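Local coordinates for protein metallophosphoesterase (Clostridium thermocellum, PDB 4J6O) that probably removes phosphate groups from RNA ends as the manganese-dependent 2',3'-phosphatase component of the bacterial Pnkp-Hen1 RNA repair system, at residues K78-M83 with A89-G94; H143-L146 with L151-A154; E161-G166 with G200-V205; A235-Y238 with I243-V246. All blocks are in the same frame, centred on the assembly; numbering follows the deposited sequence. Where two conformers were deposited one is given.

In the fold
The four contacts follow one another along the chain and are spread over the two mixed sheets of a calcineurin-like phosphatase. Interactions 1 and 4 sit at the two outer strands of one sheet, 89-91 and 242-247, with centres about 17 Å apart. Interactions 2 and 3 share the other sheet, where strands 151-154 and 203-206 are neighbours, and their centres lie about 7 Å apart. The sheets pack face to face: Y236 and Y238 of interaction 4 touch L203, V205 and L151, while V92 of interaction 1 meets Y144 of interaction 2. The contacts thus lie in two packed sheets, the first of which holds the manganese through D19, H21 and D65 in loops after strands 14-17 and 59-62.

Interaction 1 of 4, residues K78-M83 with A89-G94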
loop_
_atom_site.group_PDB
_atom_site.type_symbol
_atom_site.label_atom_id
_atom_site.label_comp_id
_atom_site.label_asym_id
_atom_site.label_seq_id
_atom_site.Cartn_x
_atom_site.Cartn_y
_atom_site.Cartn_z
ATOM N N LYS A 78 -10.449 -2.005 8.705
ATOM C CA LYS A 78 -10.575 -2.865 9.893
ATOM C C LYS A 78 -9.719 -4.116 9.747
ATOM O O LYS A 78 -9.097 -4.577 10.690
ATOM C CB LYS A 78 -12.038 -3.263 10.089
ATOM C CG LYS A 78 -12.907 -2.100 10.496
ATOM C CD LYS A 78 -14.367 -2.444 10.453
ATOM C CE LYS A 78 -15.198 -1.189 10.559
ATOM N NZ LYS A 78 -16.586 -1.569 10.728
ATOM N N LEU A 79 -9.750 -4.699 8.560
ATOM C CA LEU A 79 -9.010 -5.923 8.314
ATOM C C LEU A 79 -7.518 -5.646 8.448
ATOM O O LEU A 79 -6.823 -6.354 9.156
ATOM C CB LEU A 79 -9.368 -6.523 6.945
ATOM C CG LEU A 79 -8.571 -7.770 6.585
ATOM C CD1 LEU A 79 -9.090 -8.903 7.469
ATOM C CD2 LEU A 79 -8.748 -8.139 5.089
ATOM N N VAL A 80 -7.012 -4.629 7.743
ATOM C CA VAL A 80 -5.580 -4.364 7.759
ATOM C C VAL A 80 -5.044 -3.941 9.142
ATOM O O VAL A 80 -3.993 -4.427 9.602
ATOM C CB VAL A 80 -5.216 -3.273 6.713
ATOM C CG1 VAL A 80 -3.751 -2.934 6.816
ATOM C CG2 VAL A 80 -5.561 -3.806 5.350
ATOM N N MET A 81 -5.813 -3.093 9.820
ATOM C CA MET A 81 -5.418 -2.700 11.173
ATOM C C MET A 81 -5.323 -3.872 12.167
ATOM O O MET A 81 -4.383 -3.956 12.970
ATOM C CB MET A 81 -6.381 -1.643 11.687
ATOM C CG MET A 81 -6.147 -0.366 10.948
ATOM S SD MET A 81 -7.053 0.935 11.722
ATOM C CE MET A 81 -8.542 0.620 10.952
ATOM N N GLY A 82 -6.286 -4.790 12.082
ATOM C CA GLY A 82 -6.225 -6.011 12.865
ATOM C C GLY A 82 -5.024 -6.902 12.553
ATOM O O GLY A 82 -4.496 -7.588 13.421
ATOM N N MET A 83 -4.618 -6.935 11.288
ATOM C CA MET A 83 -3.500 -7.744 10.871
ATOM C C MET A 83 -2.216 -7.182 11.388
ATOM O O MET A 83 -1.327 -7.926 11.788
ATOM C CB MET A 83 -3.487 -7.859 9.333
ATOM C CG MET A 83 -4.663 -8.695 8.848
ATOM S SD MET A 83 -4.722 -8.855 7.044
ATOM C CE MET A 83 -3.350 -9.843 6.764
ATOM N N ALA A 89 0.858 -8.821 9.766
ATOM C CA ALA A 89 1.164 -7.875 8.679
ATOM C C ALA A 89 1.973 -6.644 9.100
ATOM O O ALA A 89 1.997 -6.234 10.274
ATOM C CB ALA A 89 -0.137 -7.412 8.006
ATOM N N LEU A 90 2.634 -6.056 8.101
ATOM C CA LEU A 90 3.105 -4.692 8.222
ATOM C C LEU A 90 2.502 -3.870 7.063
ATOM O O LEU A 90 2.038 -4.416 6.076
ATOM C CB LEU A 90 4.627 -4.583 8.114
ATOM C CG LEU A 90 5.510 -5.341 9.132
ATOM C CD1 LEU A 90 6.963 -5.258 8.731
ATOM C CD2 LEU A 90 5.295 -4.799 10.513
ATOM N N CYS A 91 2.483 -2.561 7.244
ATOM C CA CYS A 91 1.915 -1.678 6.221
ATOM C C CYS A 91 2.801 -0.449 6.095
ATOM O O CYS A 91 3.313 0.107 7.115
ATOM C CB CYS A 91 0.511 -1.250 6.664
ATOM S SG CYS A 91 -0.467 -0.352 5.393
ATOM N N VAL A 92 3.026 -0.031 4.854
ATOM C CA VAL A 92 3.716 1.235 4.599
ATOM C C VAL A 92 2.653 2.131 4.001
ATOM O O VAL A 92 1.618 1.696 3.478
ATOM C CB VAL A 92 4.962 1.074 3.668
ATOM C CG1 VAL A 92 5.979 0.181 4.364
ATOM C CG2 VAL A 92 4.586 0.464 2.315
ATOM N N PRO A 93 2.850 3.417 4.143
ATOM C CA PRO A 93 1.794 4.326 3.752
ATOM C C PRO A 93 1.810 4.697 2.272
ATOM O O PRO A 93 2.849 4.879 1.677
ATOM C CB PRO A 93 2.115 5.572 4.615
ATOM C CG PRO A 93 3.617 5.595 4.636
ATOM C CD PRO A 93 3.969 4.087 4.820
ATOM N N GLY A 94 0.596 4.843 1.706
ATOM C CA GLY A 94 0.452 5.432 0.389
ATOM C C GLY A 94 0.086 6.913 0.523
ATOM O O GLY A 94 -0.325 7.377 1.618
#
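M83, in helix 73-86, and A89, which opens strand 89-91, bring their backbones within 5.2 Å at the CA atoms, where the beta-alpha-beta unit of strand 59-62, helix 73-86 and strand 89-91 turns from helix into its second strand. One backbone bond closes the turn, from A89 N to M83 O at 3.1 Å. It is bent, with 140° at the hydrogen, and the donor stands 62° above the carbonyl plane, off either lone pair. The strand then diverges from the helix, and contact is confined to its first and third residues. The CB atoms of M83 and A89 press together at 3.6 Å. Beyond CB, the M83 side chain bends at chi3 (69°) and its thioether packs against V60 and F62 of strand 59-62 and V52 of strand 50-53; F62 also touches A89. About a turn earlier, V80 flanks the strand, with only CG1 approaching it, and also packs on F62, L66 and F136. Helix 127-138 covers the neighbouring M81 through F129, V133 and F136. The last touch is between V80 CG1 and C91 SG, 4.4 Å apart.

Interaction 2 of 4, residues H143-L146 with L151-A154; sequences HYVL and LVVA
L146 and L151 face each other as a hydrogen-bonded pair in the antiparallel beta hairpin of strands 143-146 and 151-154, and they bury more surface here than any other residues of the two strands. L146 N reaches L151 O at 2.8 Å with 175° at the hydrogen, whereas the return bond from L151 N to L146 O is weak. Their side chains lie side by side and point the same way, L146 CD1 against L151 CD2 at 3.8 Å. V153, third in buried surface, crosses L146 on the same face: its CG2 sits between the backbone N and the carbonyl carbon (chi1 -69° places CG1 beside N), which brings it 3.9 Å from L146 CD1 and up to the edge of the Y144 ring. This face of leucines and V153 packs on F14, I16 and L61 of the other sheet, in the layered core of the calcineurin-like fold. Y144 and V153 exchange two backbone bonds, Y144 N to V153 O and V153 N to Y144 O, each 3.1 Å. The opposite face carries H143, V145 and V152; H143 NE2 accepts a hydrogen bond from G164 N, and V145 and V152 stand side by side, CG2 to CG2 4.1 Å.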
loop_
_atom_site.group_PDB
_atom_site.type_symbol
_atom_site.label_atom_id
_atom_site.label_comp_id
_atom_site.label_asym_id
_atom_site.label_seq_id
_atom_site.Cartn_x
_atom_site.Cartn_y
_atom_site.Cartn_z
ATOM N N HIS A 143 9.098 3.199 4.773
ATOM C CA HIS A 143 9.448 1.980 4.035
ATOM C C HIS A 143 10.106 1.046 5.010
ATOM O O HIS A 143 10.435 1.422 6.113
ATOM C CB HIS A 143 10.413 2.283 2.889
ATOM C CG HIS A 143 11.775 2.777 3.333
ATOM N ND1 HIS A 143 11.979 4.026 3.908
ATOM C CD2 HIS A 143 12.997 2.191 3.252
ATOM C CE1 HIS A 143 13.277 4.189 4.125
ATOM N NE2 HIS A 143 13.916 3.091 3.765
ATOM N N TYR A 144 10.267 -0.208 4.596
ATOM C CA TYR A 144 10.978 -1.146 5.447
ATOM C C TYR A 144 12.091 -1.781 4.652
ATOM O O TYR A 144 11.926 -2.068 3.475
ATOM C CB TYR A 144 10.062 -2.246 5.953
ATOM C CG TYR A 144 9.082 -1.828 6.999
ATOM C CD1 TYR A 144 9.513 -1.473 8.267
ATOM C CD2 TYR A 144 7.730 -1.800 6.741
ATOM C CE1 TYR A 144 8.615 -1.118 9.255
ATOM C CE2 TYR A 144 6.813 -1.455 7.720
ATOM C CZ TYR A 144 7.271 -1.127 9.001
ATOM O OH TYR A 144 6.403 -0.749 10.010
ATOM N N VAL A 145 13.255 -1.904 5.284
ATOM C CA VAL A 145 14.330 -2.746 4.754
ATOM C C VAL A 145 14.257 -4.055 5.518
ATOM O O VAL A 145 14.434 -4.093 6.754
ATOM C CB VAL A 145 15.724 -2.066 4.936
ATOM C CG1 VAL A 145 16.799 -2.879 4.255
ATOM C CG2 VAL A 145 15.686 -0.612 4.342
ATOM N N LEU A 146 14.050 -5.146 4.789
ATOM C CA LEU A 146 13.793 -6.423 5.429
ATOM C C LEU A 146 14.821 -7.473 5.011
ATOM O O LEU A 146 15.582 -7.262 4.056
ATOM C CB LEU A 146 12.424 -6.919 4.965
ATOM C CG LEU A 146 11.283 -5.990 5.338
ATOM C CD1 LEU A 146 10.401 -5.735 4.110
ATOM C CD2 LEU A 146 10.425 -6.733 6.299
ATOM N N LEU A 151 15.412 -7.128 0.735
ATOM C CA LEU A 151 14.099 -6.734 0.267
ATOM C C LEU A 151 13.797 -5.367 0.821
ATOM O O LEU A 151 14.045 -5.127 2.006
ATOM C CB LEU A 151 13.072 -7.753 0.762
ATOM C CG LEU A 151 11.557 -7.435 0.559
ATOM C CD1 LEU A 151 11.184 -7.350 -0.918
ATOM C CD2 LEU A 151 10.648 -8.419 1.396
ATOM N N VAL A 152 13.256 -4.493 -0.018
ATOM C CA VAL A 152 12.736 -3.177 0.454
ATOM C C VAL A 152 11.304 -3.085 -0.041
ATOM O O VAL A 152 11.032 -3.373 -1.205
ATOM C CB VAL A 152 13.591 -2.058 -0.122
ATOM C CG1 VAL A 152 12.958 -0.678 0.150
ATOM C CG2 VAL A 152 15.040 -2.076 0.515
ATOM N N VAL A 153 10.406 -2.615 0.816
ATOM C CA VAL A 153 9.025 -2.326 0.387
ATOM C C VAL A 153 8.752 -0.865 0.681
ATOM O O VAL A 153 9.132 -0.335 1.729
ATOM C CB VAL A 153 7.945 -3.228 1.040
ATOM C CG1 VAL A 153 8.065 -4.706 0.515
ATOM C CG2 VAL A 153 7.940 -3.162 2.576
ATOM N N ALA A 154 8.074 -0.218 -0.268
ATOM C CA ALA A 154 7.704 1.201 -0.175
ATOM C C ALA A 154 6.594 1.436 -1.148
ATOM O O ALA A 154 6.476 0.685 -2.144
ATOM C CB ALA A 154 8.897 2.117 -0.537
#

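Interaction 3 of 4, residues E161-G166 with G200-V205. With PGE (triethylene glycol), chain D.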
loop_
_atom_site.group_PDB
_atom_site.type_symbol
_atom_site.label_atom_id
_atom_site.label_comp_id
_atom_site.label_asym_id
_atom_site.label_seq_id
_atom_site.Cartn_x
_atom_site.Cartn_y
_atom_site.Cartn_z
ATOM N N GLU A 161 20.134 5.152 -2.717
ATOM C CA GLU A 161 20.727 6.150 -1.831
ATOM C C GLU A 161 19.883 6.413 -0.581
ATOM O O GLU A 161 20.407 6.829 0.440
ATOM C CB GLU A 161 20.941 7.466 -2.623
ATOM C CG GLU A 161 21.448 8.670 -1.832
ATOM C CD GLU A 161 21.309 10.011 -2.594
ATOM O OE1 GLU A 161 20.851 10.014 -3.763
ATOM O OE2 GLU A 161 21.667 11.070 -2.008
ATOM N N PHE A 162 18.570 6.170 -0.663
ATOM C CA PHE A 162 17.658 6.597 0.389
ATOM C C PHE A 162 17.261 5.384 1.264
ATOM O O PHE A 162 16.659 5.526 2.318
ATOM C CB PHE A 162 16.356 7.108 -0.240
ATOM C CG PHE A 162 16.422 8.487 -0.822
ATOM C CD1 PHE A 162 17.601 9.233 -0.871
ATOM C CD2 PHE A 162 15.270 9.053 -1.300
ATOM C CE1 PHE A 162 17.593 10.500 -1.419
ATOM C CE2 PHE A 162 15.251 10.324 -1.848
ATOM C CZ PHE A 162 16.415 11.062 -1.896
ATOM N N GLN A 163 17.555 4.187 0.788
ATOM C CA GLN A 163 17.162 3.004 1.544
ATOM C C GLN A 163 17.781 2.975 2.922
ATOM O O GLN A 163 18.986 3.165 3.102
ATOM C CB GLN A 163 17.467 1.720 0.793
ATOM C CG GLN A 163 16.626 1.560 -0.482
ATOM C CD GLN A 163 17.107 0.403 -1.316
ATOM O OE1 GLN A 163 17.999 -0.315 -0.907
ATOM N NE2 GLN A 163 16.556 0.245 -2.513
ATOM N N GLY A 164 16.920 2.801 3.908
ATOM C CA GLY A 164 17.382 2.747 5.272
ATOM C C GLY A 164 17.512 4.104 5.922
ATOM O O GLY A 164 17.840 4.185 7.093
ATOM N N ARG A 165 17.228 5.166 5.177
ATOM C CA ARG A 165 17.295 6.508 5.731
ATOM C C ARG A 165 15.957 7.026 6.260
ATOM O O ARG A 165 14.887 6.739 5.716
ATOM C CB ARG A 165 17.975 7.492 4.770
ATOM C CG ARG A 165 19.388 7.031 4.444
ATOM C CD ARG A 165 20.003 7.853 3.357
ATOM N NE ARG A 165 19.892 9.283 3.595
ATOM C CZ ARG A 165 20.183 10.206 2.685
ATOM N NH1 ARG A 165 20.068 11.495 2.986
ATOM N NH2 ARG A 165 20.593 9.834 1.473
ATOM N N GLY A 166 16.042 7.782 7.347
ATOM C CA GLY A 166 14.852 8.166 8.058
ATOM C C GLY A 166 14.516 9.624 7.873
ATOM O O GLY A 166 13.655 10.126 8.578
ATOM N N GLY A 200 20.628 -1.113 -7.088
ATOM C CA GLY A 200 20.795 -1.459 -5.693
ATOM C C GLY A 200 20.706 -2.972 -5.471
ATOM O O GLY A 200 20.189 -3.735 -6.305
ATOM N N LYS A 201 21.214 -3.400 -4.319
ATOM C CA LYS A 201 21.252 -4.806 -3.971
ATOM C C LYS A 201 19.866 -5.361 -3.645
ATOM O O LYS A 201 19.546 -6.484 -4.032
ATOM C CB LYS A 201 22.185 -5.010 -2.771
ATOM C CG LYS A 201 21.885 -6.254 -1.933
ATOM C CD LYS A 201 22.561 -6.178 -0.564
ATOM C CE LYS A 201 22.111 -7.298 0.360
ATOM N NZ LYS A 201 22.455 -6.950 1.775
ATOM N N ALA A 202 19.067 -4.586 -2.915
ATOM C CA ALA A 202 17.759 -5.078 -2.456
ATOM C C ALA A 202 16.766 -5.116 -3.589
ATOM O O ALA A 202 16.705 -4.201 -4.417
ATOM C CB ALA A 202 17.217 -4.225 -1.390
ATOM N N LEU A 203 15.975 -6.172 -3.619
ATOM C CA LEU A 203 14.818 -6.189 -4.483
ATOM C C LEU A 203 13.806 -5.182 -3.922
ATOM O O LEU A 203 13.487 -5.252 -2.734
ATOM C CB LEU A 203 14.211 -7.576 -4.410
ATOM C CG LEU A 203 12.808 -7.764 -4.993
ATOM C CD1 LEU A 203 12.823 -7.563 -6.490
ATOM C CD2 LEU A 203 12.302 -9.184 -4.657
ATOM N N VAL A 204 13.288 -4.258 -4.752
ATOM C CA VAL A 204 12.313 -3.294 -4.248
ATOM C C VAL A 204 10.971 -3.647 -4.820
ATOM O O VAL A 204 10.790 -3.631 -6.033
ATOM C CB VAL A 204 12.641 -1.828 -4.687
ATOM C CG1 VAL A 204 11.671 -0.848 -4.042
ATOM C CG2 VAL A 204 14.116 -1.509 -4.364
ATOM N N VAL A 205 10.023 -3.963 -3.934
ATOM C CA VAL A 205 8.641 -4.249 -4.377
ATOM C C VAL A 205 7.824 -3.024 -3.954
ATOM O O VAL A 205 7.850 -2.617 -2.788
ATOM C CB VAL A 205 8.138 -5.503 -3.705
ATOM C CG1 VAL A 205 6.741 -5.853 -4.186
ATOM C CG2 VAL A 205 9.104 -6.682 -3.971
HETATM C C1 PGE D . 19.716 -0.091 6.080
HETATM O O1 PGE D . 18.470 -0.419 6.742
HETATM C C2 PGE D . 19.591 0.127 4.568
HETATM O O2 PGE D . 20.023 -1.013 3.816
HETATM C C3 PGE D . 19.919 -0.785 2.396
HETATM C C4 PGE D . 19.263 -1.917 1.584
HETATM O O4 PGE D . 19.789 -2.089 -2.042
HETATM C C6 PGE D . 20.436 -2.196 -0.777
HETATM C C5 PGE D . 20.126 -3.462 0.006
HETATM O O3 PGE D . 20.036 -3.132 1.388
#
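The type II beta turn from F162 to R165, in the loop between strand 151-154 and helix 168-176, sends Q163 across to the segment leading into strand 203-206 of the calcineurin-like fold. Q163 makes the whole protein contact. With CG anti to the carbonyl carbon (chi1 -66°) and the chain extended beyond it, its amide arrives between A202 and V204. The nitrogen side meets V204, NE2 to CG2 at 3.5 Å, the two side chains crossing at a slant; the oxygen side comes to A202, OE1 to CB at 4.0 Å. Apolar neighbours do not satisfy the amide nitrogen, but Y198 OH and M158 O do, and these two bonds fix which way the amide is turned.

A triethylene glycol, probably from the crystallisation liquor, bridges the same two segments. Its terminal O4 donates to Q163 OE1 at 2.8 Å and accepts from A202 N at 2.7 Å, the latter almost straight at 172°. The glycol thus links the amide oxygen to the backbone of the other segment, and its chain also passes G164 in the turn. That glycine has a positive phi of 86°, as the third position of a type II turn commonly does. The turn itself is closed by R165 N to F162 O at 2.9 Å. Beyond it the R165 side chain folds back on E161: NH2 donates to E161 O at 3.2 Å, the oxygen lying close to the guanidinium plane.

Interaction 4 of 4, residues A235-Y238 with I243-V246; sequences AYRY and IVDV
A235 N donates to V244 O at 2.8 Å, the shortest polar bond between the two strands and almost straight at 174°. The return bond, V244 N to A235 O, is 3.0 Å, and the two bonds together make A235 and V244 a hydrogen-bonded pair. The next pair, Y236 with I243, is non-hydrogen-bonded, and here the contact passes to side chains. I243 CD1 comes up obliquely to the Y236 ring, 3.5 Å from CD2. Y236 holds its CG anti to the backbone N (chi1 -178°), carrying the ring toward the second sheet, where it packs on L203 and V205.

On the A235 and V244 side, R237 lies across the valine, its CD 3.6 Å from V244 CG2. This is the aliphatic part of the arginine; its chain bends at chi3, and NH1 makes a salt bridge with E242, just ahead of I243. V244 also packs against L30 and K33 of helix 24-33, which covers this face of the sheet. I243 O, in turn, binds a tetraethylene glycol, probably from the crystallisation liquor. The short axes run at 152° to one another, antiparallel with a marked twist. Strands 232-238 and 242-247 thus form a beta hairpin whose second strand forms one edge of the five-stranded mixed sheet, one of the two packed sheets of the calcineurin-like phosphoesterase fold.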
loop_
_atom_site.group_PDB
_atom_site.type_symbol
_atom_site.label_atom_id
_atom_site.label_comp_id
_atom_site.label_asym_id
_atom_site.label_seq_id
_atom_site.Cartn_x
_atom_site.Cartn_y
_atom_site.Cartn_z
ATOM N N ALA A 235 -0.535 -9.972 -5.393
ATOM C CA ALA A 235 0.432 -10.213 -4.309
ATOM C C ALA A 235 1.702 -10.748 -4.910
ATOM O O ALA A 235 1.655 -11.528 -5.875
ATOM C CB ALA A 235 -0.092 -11.271 -3.292
ATOM N N TYR A 236 2.829 -10.366 -4.333
ATOM C CA TYR A 236 4.127 -10.884 -4.715
ATOM C C TYR A 236 4.625 -11.721 -3.553
ATOM O O TYR A 236 4.735 -11.233 -2.406
ATOM C CB TYR A 236 5.082 -9.694 -5.022
ATOM C CG TYR A 236 6.481 -10.082 -5.476
ATOM C CD1 TYR A 236 7.474 -10.418 -4.541
ATOM C CD2 TYR A 236 6.832 -10.027 -6.806
ATOM C CE1 TYR A 236 8.765 -10.752 -4.979
ATOM C CE2 TYR A 236 8.112 -10.334 -7.242
ATOM C CZ TYR A 236 9.058 -10.684 -6.326
ATOM O OH TYR A 236 10.320 -10.946 -6.792
ATOM N N ARG A 237 4.881 -13.020 -3.827
ATOM C CA ARG A 237 5.282 -13.912 -2.760
ATOM C C ARG A 237 6.803 -13.903 -2.707
ATOM O O ARG A 237 7.483 -14.045 -3.718
ATOM C CB ARG A 237 4.765 -15.333 -3.052
ATOM C CG ARG A 237 3.318 -15.313 -3.363
ATOM C CD ARG A 237 2.732 -16.724 -3.413
ATOM N NE ARG A 237 2.625 -17.356 -2.112
ATOM C CZ ARG A 237 3.183 -18.550 -1.823
ATOM N NH1 ARG A 237 3.932 -19.218 -2.707
ATOM N NH2 ARG A 237 3.015 -19.088 -0.630
ATOM N N TYR A 238 7.313 -13.612 -1.527
ATOM C CA TYR A 238 8.741 -13.532 -1.255
ATOM C C TYR A 238 9.126 -14.566 -0.200
ATOM O O TYR A 238 8.485 -14.634 0.834
ATOM C CB TYR A 238 9.035 -12.134 -0.704
ATOM C CG TYR A 238 10.502 -11.908 -0.412
ATOM C CD1 TYR A 238 11.026 -12.276 0.801
ATOM C CD2 TYR A 238 11.355 -11.345 -1.368
ATOM C CE1 TYR A 238 12.384 -12.090 1.072
ATOM C CE2 TYR A 238 12.707 -11.135 -1.100
ATOM C CZ TYR A 238 13.210 -11.542 0.123
ATOM O OH TYR A 238 14.554 -11.360 0.421
ATOM N N ILE A 243 4.044 -14.353 -8.599
ATOM C CA ILE A 243 2.895 -13.462 -8.716
ATOM C C ILE A 243 1.591 -14.247 -8.524
ATOM O O ILE A 243 1.378 -15.280 -9.181
ATOM C CB ILE A 243 2.876 -12.791 -10.068
ATOM C CG1 ILE A 243 4.152 -11.986 -10.306
ATOM C CG2 ILE A 243 1.654 -11.895 -10.215
ATOM C CD1 ILE A 243 4.519 -11.098 -9.177
ATOM N N VAL A 244 0.731 -13.773 -7.623
ATOM C CA VAL A 244 -0.622 -14.320 -7.408
ATOM C C VAL A 244 -1.594 -13.159 -7.512
ATOM O O VAL A 244 -1.320 -12.090 -6.970
ATOM C CB VAL A 244 -0.779 -14.974 -6.034
ATOM C CG1 VAL A 244 -2.220 -15.460 -5.791
ATOM C CG2 VAL A 244 0.218 -16.166 -5.920
ATOM N N ASP A 245 -2.682 -13.325 -8.235
ATOM C CA ASP A 245 -3.611 -12.189 -8.392
ATOM C C ASP A 245 -5.069 -12.603 -8.422
ATOM O O ASP A 245 -5.401 -13.768 -8.629
ATOM C CB ASP A 245 -3.213 -11.289 -9.574
ATOM C CG ASP A 245 -3.176 -12.015 -10.914
ATOM O OD1 ASP A 245 -4.111 -12.797 -11.186
ATOM O OD2 ASP A 245 -2.238 -11.751 -11.713
ATOM N N VAL A 246 -5.934 -11.635 -8.120
ATOM C CA VAL A 246 -7.376 -11.826 -8.217
ATOM C C VAL A 246 -7.928 -10.718 -9.103
ATOM O O VAL A 246 -7.668 -9.540 -8.882
ATOM C CB VAL A 246 -8.054 -11.683 -6.868
ATOM C CG1 VAL A 246 -9.551 -11.618 -7.028
ATOM C CG2 VAL A 246 -7.669 -12.871 -5.951
#